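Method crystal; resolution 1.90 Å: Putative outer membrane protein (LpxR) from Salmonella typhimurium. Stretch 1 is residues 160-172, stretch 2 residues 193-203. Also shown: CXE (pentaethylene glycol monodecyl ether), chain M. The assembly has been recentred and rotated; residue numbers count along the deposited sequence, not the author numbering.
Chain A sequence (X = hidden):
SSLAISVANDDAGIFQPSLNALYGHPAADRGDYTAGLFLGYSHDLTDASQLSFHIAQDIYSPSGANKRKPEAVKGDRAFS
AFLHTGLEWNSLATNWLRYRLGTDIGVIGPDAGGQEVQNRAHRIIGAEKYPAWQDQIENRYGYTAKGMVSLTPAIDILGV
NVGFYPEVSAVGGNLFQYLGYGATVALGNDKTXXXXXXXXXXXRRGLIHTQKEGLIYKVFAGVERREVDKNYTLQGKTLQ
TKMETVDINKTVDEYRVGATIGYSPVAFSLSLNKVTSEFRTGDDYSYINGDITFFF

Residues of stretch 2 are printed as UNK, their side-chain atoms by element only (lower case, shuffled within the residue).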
# COMPACT_ATOMS: atom_id res chain seq x y z
N VAL A 160 19.40 -7.52 19.51
CA VAL A 160 18.04 -7.17 19.03
C VAL A 160 17.92 -5.65 19.10
O VAL A 160 18.09 -5.05 20.18
CB VAL A 160 16.89 -7.84 19.87
CG1 VAL A 160 15.48 -7.47 19.33
CG2 VAL A 160 17.03 -9.38 19.90
N ASN A 161 17.64 -5.03 17.95
CA ASN A 161 17.39 -3.60 17.86
C ASN A 161 15.89 -3.33 18.02
O ASN A 161 15.08 -4.00 17.37
CB ASN A 161 17.92 -3.11 16.50
CG ASN A 161 17.74 -1.62 16.29
OD1 ASN A 161 16.71 -1.17 15.77
ND2 ASN A 161 18.74 -0.83 16.70
N VAL A 162 15.52 -2.38 18.87
CA VAL A 162 14.10 -2.03 19.10
C VAL A 162 13.97 -0.53 18.93
O VAL A 162 14.79 0.21 19.44
CB VAL A 162 13.55 -2.49 20.51
CG1 VAL A 162 14.00 -3.90 20.83
CG2 VAL A 162 14.01 -1.57 21.63
N GLY A 163 12.97 -0.08 18.16
CA GLY A 163 12.88 1.32 17.81
C GLY A 163 11.47 1.88 17.76
O GLY A 163 10.50 1.13 17.72
N PHE A 164 11.38 3.21 17.78
CA PHE A 164 10.11 3.96 17.75
C PHE A 164 10.29 4.96 16.62
O PHE A 164 11.27 5.70 16.60
CB PHE A 164 9.89 4.69 19.09
CG PHE A 164 8.76 5.70 19.08
CD1 PHE A 164 7.44 5.30 18.84
CD2 PHE A 164 9.02 7.06 19.36
CE1 PHE A 164 6.39 6.23 18.85
CE2 PHE A 164 8.00 8.00 19.37
CZ PHE A 164 6.67 7.58 19.12
N TYR A 165 9.37 4.98 15.66
CA TYR A 165 9.64 5.77 14.46
C TYR A 165 8.48 6.71 14.15
O TYR A 165 7.64 6.38 13.32
CB TYR A 165 9.95 4.84 13.27
CG TYR A 165 11.01 3.80 13.59
CD1 TYR A 165 10.67 2.51 13.98
CD2 TYR A 165 12.36 4.14 13.54
CE1 TYR A 165 11.65 1.58 14.30
CE2 TYR A 165 13.33 3.23 13.86
CZ TYR A 165 12.97 1.95 14.24
OH TYR A 165 13.96 1.07 14.56
N PRO A 166 8.44 7.88 14.83
CA PRO A 166 7.42 8.86 14.47
C PRO A 166 7.80 9.50 13.15
O PRO A 166 9.01 9.69 12.84
CB PRO A 166 7.46 9.85 15.65
CG PRO A 166 8.84 9.81 16.14
CD PRO A 166 9.31 8.36 15.92
N GLU A 167 6.77 9.78 12.34
CA GLU A 167 6.97 10.16 10.94
C GLU A 167 5.87 11.11 10.46
O GLU A 167 4.74 11.12 11.00
CB GLU A 167 7.08 8.90 10.04
CG GLU A 167 5.81 7.98 9.99
CD GLU A 167 4.79 8.45 8.97
OE1 GLU A 167 5.12 9.16 8.01
OE2 GLU A 167 3.56 8.04 9.16
N VAL A 168 6.23 11.93 9.48
CA VAL A 168 5.30 12.76 8.70
C VAL A 168 5.46 12.41 7.21
O VAL A 168 6.59 12.25 6.72
CB VAL A 168 5.57 14.28 8.91
CG1 VAL A 168 4.58 15.13 8.08
CG2 VAL A 168 5.44 14.63 10.39
N SER A 169 4.34 12.27 6.51
CA SER A 169 4.36 11.97 5.09
C SER A 169 3.51 12.95 4.33
O SER A 169 2.57 13.52 4.87
CB SER A 169 3.82 10.57 4.83
OG SER A 169 4.77 9.61 5.24
N ALA A 170 3.81 13.11 3.05
CA ALA A 170 3.06 14.03 2.22
C ALA A 170 3.02 13.51 0.78
O ALA A 170 4.03 13.02 0.24
CB ALA A 170 3.70 15.42 2.28
N VAL A 171 1.83 13.57 0.19
CA VAL A 171 1.62 13.23 -1.22
C VAL A 171 0.86 14.38 -1.87
O VAL A 171 -0.06 14.93 -1.28
CB VAL A 171 0.83 11.89 -1.39
CG1 VAL A 171 0.59 11.55 -2.85
CG2 VAL A 171 1.61 10.74 -0.73
N GLY A 172 1.27 14.76 -3.08
CA GLY A 172 0.53 15.76 -3.85
C GLY A 172 0.44 15.39 -5.32
O GLY A 172 1.09 14.44 -5.77
N UNK A 193 17.16 -1.57 8.61
CA UNK A 193 15.91 -2.20 8.16
C UNK A 193 14.76 -1.84 9.11
O UNK A 193 13.65 -1.53 8.67
c UNK A 193 13.51 -6.50 7.42
c UNK A 193 16.10 -3.73 8.04
c UNK A 193 12.65 -5.92 6.47
c UNK A 193 14.59 -5.79 7.93
c UNK A 193 12.91 -4.64 6.00
c UNK A 193 14.87 -4.49 7.49
c UNK A 193 14.03 -3.92 6.51
N UNK A 194 15.04 -1.84 10.41
CA UNK A 194 13.98 -1.50 11.37
C UNK A 194 13.32 -0.14 11.14
O UNK A 194 12.11 -0.01 11.38
o UNK A 194 14.05 -3.94 12.69
n UNK A 194 14.92 -3.13 14.61
c UNK A 194 14.49 -1.58 12.81
c UNK A 194 14.46 -2.98 13.36
N UNK A 195 14.10 0.86 10.71
CA UNK A 195 13.54 2.22 10.48
C UNK A 195 12.94 2.39 9.09
O UNK A 195 12.38 3.44 8.79
o UNK A 195 15.54 3.37 9.67
c UNK A 195 14.59 3.33 10.72
N UNK A 196 13.02 1.35 8.25
CA UNK A 196 12.61 1.47 6.85
C UNK A 196 11.11 1.15 6.80
O UNK A 196 10.72 0.02 6.50
c UNK A 196 13.28 0.73 4.49
c UNK A 196 13.43 0.48 5.98
o UNK A 196 13.51 -0.22 3.72
o UNK A 196 12.95 1.88 4.11
N UNK A 197 10.28 2.14 7.13
CA UNK A 197 8.83 1.88 7.25
C UNK A 197 8.02 2.79 6.31
O UNK A 197 8.59 3.61 5.57
c UNK A 197 9.13 1.23 9.69
o UNK A 197 9.06 0.00 9.66
n UNK A 197 9.87 1.89 10.57
c UNK A 197 8.36 2.09 8.71
N UNK A 198 6.70 2.69 6.35
CA UNK A 198 5.84 3.53 5.53
C UNK A 198 4.42 3.00 5.45
O UNK A 198 4.16 1.79 5.68
N UNK A 199 3.50 3.92 5.10
CA UNK A 199 2.08 3.67 5.00
C UNK A 199 1.55 4.17 3.65
O UNK A 199 2.16 5.06 3.02
c UNK A 199 1.48 2.79 9.52
c UNK A 199 1.09 3.11 8.21
c UNK A 199 1.77 4.10 7.49
c UNK A 199 2.56 3.49 10.12
c UNK A 199 1.33 4.45 6.07
c UNK A 199 3.23 4.49 9.40
c UNK A 199 2.85 4.77 8.08
N UNK A 200 0.41 3.63 3.24
CA UNK A 200 -0.31 4.18 2.09
C UNK A 200 0.58 4.20 0.87
O UNK A 200 1.20 3.18 0.53
N UNK A 201 0.66 5.36 0.21
CA UNK A 201 1.47 5.47 -1.01
C UNK A 201 2.98 5.53 -0.70
O UNK A 201 3.81 5.57 -1.62
c UNK A 201 -0.43 6.54 -2.42
c UNK A 201 1.00 6.68 -1.83
c UNK A 201 -0.55 5.46 -3.46
c UNK A 201 -0.92 7.89 -2.98
N UNK A 202 3.33 5.56 0.58
CA UNK A 202 4.72 5.51 1.00
C UNK A 202 5.10 4.10 1.50
O UNK A 202 6.21 3.87 1.96
c UNK A 202 4.12 8.73 1.00
c UNK A 202 5.31 8.07 1.73
c UNK A 202 6.63 8.27 0.96
c UNK A 202 5.02 6.59 2.07
N UNK A 203 4.19 3.13 1.37
CA UNK A 203 4.49 1.79 1.83
C UNK A 203 5.60 1.18 0.95
O UNK A 203 5.71 1.47 -0.25
c UNK A 203 3.20 0.95 1.92
o UNK A 203 2.82 0.42 0.67
C1 CXE M . 18.25 19.06 9.81
C2 CXE M . 16.76 19.34 9.86
C3 CXE M . 16.06 18.45 10.89
C4 CXE M . 14.69 17.98 10.40
C5 CXE M . 13.78 17.57 11.56
C6 CXE M . 12.63 16.71 11.05
C7 CXE M . 11.87 15.96 12.16
C8 CXE M . 10.52 15.47 11.63
C9 CXE M . 9.91 14.34 12.45
C10 CXE M . 8.42 14.58 12.68
O11 CXE M . 7.83 13.46 13.33
C12 CXE M . 6.80 13.82 14.27
C13 CXE M . 5.44 13.20 13.90
O14 CXE M . 4.73 12.75 15.06
C15 CXE M . 3.53 12.03 14.76
C16 CXE M . 3.24 10.94 15.80
O17 CXE M . 1.83 10.83 15.99
C18 CXE M . 1.31 9.49 16.06
C19 CXE M . -0.22 9.51 16.18
O20 CXE M . -0.84 8.82 15.08
C21 CXE M . -2.26 8.95 15.04
C22 CXE M . -2.85 7.55 15.22
O23 CXE M . -4.27 7.53 15.06
C24 CXE M . -4.86 6.48 15.82
C25 CXE M . -5.94 7.08 16.71
O26 CXE M . -6.41 6.09 17.61
O HOH W 1 4.15 6.84 5.36

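Position 193 carries one carbon followed by a ring of six carbons. No oxygen is attached to the ring. The CA-to-CB bond points away from stretch 1, and the side chain touches none of it. This is F193, in the last part of a helix that begins earlier in the chain.

Position 194 has two side-chain carbons, the second bearing one oxygen and one nitrogen. The CA-to-CB bond points toward the strand. The side-chain nitrogen lies 2.9 Å from OD1 of N161, and CB lies 3.2 Å from OH of Y165. A carboxamide on a short stem makes the residue N194. Its ND2 donates a hydrogen bond to OD1 of N161, at an angle of 151°.

Position 195 has one carbon and one oxygen. CB lies 3.4 Å from CE2 of Y165. CA sits over one face of the Y165 ring, 3.8 Å from the centroid and 23° off the ring normal, which makes a CH-pi contact. The small group fits S195. OG is hydrogen-bonded elsewhere in the structure.

Position 196 has two carbons, the second with two oxygens: a carboxylate. The CA-to-CB bond points away from stretch 1, and the side chain touches none of it. This is D196. Its backbone N bonds to O of F193 at 3.0 Å.

Position 197 again shows two carbons, the second with one oxygen and one nitrogen. The nitrogen lies 3.6 Å from CD1 of Y165. It is N197. The same atom, ND2, donates to O of N194 at 3.0 Å, within its own stretch.

Position 198 has no side-chain atoms, so it is G198. Phi is 165°. An ideal CB would come within 2.2 Å of the backbone O of position 202.

Position 199 has one carbon and a six-carbon ring, again without oxygen. A ring carbon is 3.5 Å from OE2 of E167. It is F199, and that carbon is CD2. Water 1 accepts from N of F199 at 3.0 Å and donates to OG of S169 at 2.8 Å, so it bridges the two stretches.

Position 200 has no side chain and a positive phi of 57°, which favours glycine. It is G200, and it does not touch the strand.

Position 201 has four carbons, forked at the second. A terminal carbon packs 4.0 Å from CG1 of V171. This is L201, and the carbon is CD1.

Position 202 has the same four carbons and the same fork. A terminal carbon lies 3.7 Å from CG2 of V171, and the fork carbon lies 3.9 Å from OG of S169. It is L202; these atoms are CD2 and CG.

Position 203 has one carbon and one oxygen and is out of reach of stretch 1. It is S203. OG makes a weak bond to O of G200 at 3.2 Å.

The contact follows alternate residues of the strand. N161, Y165, E167, S169 and V171 point toward stretch 2. A polar anchor, N161 with N194, lies at one end. The Y165 ring packs against 194, 195 and 197. At the other end, V171 meets two leucines. Within the strand, S169 OG donates to OE1 of E167 at 2.8 Å. Together the stretches bury 468 Å².

Stretch 2 193-203: FNSDNGFGLLS
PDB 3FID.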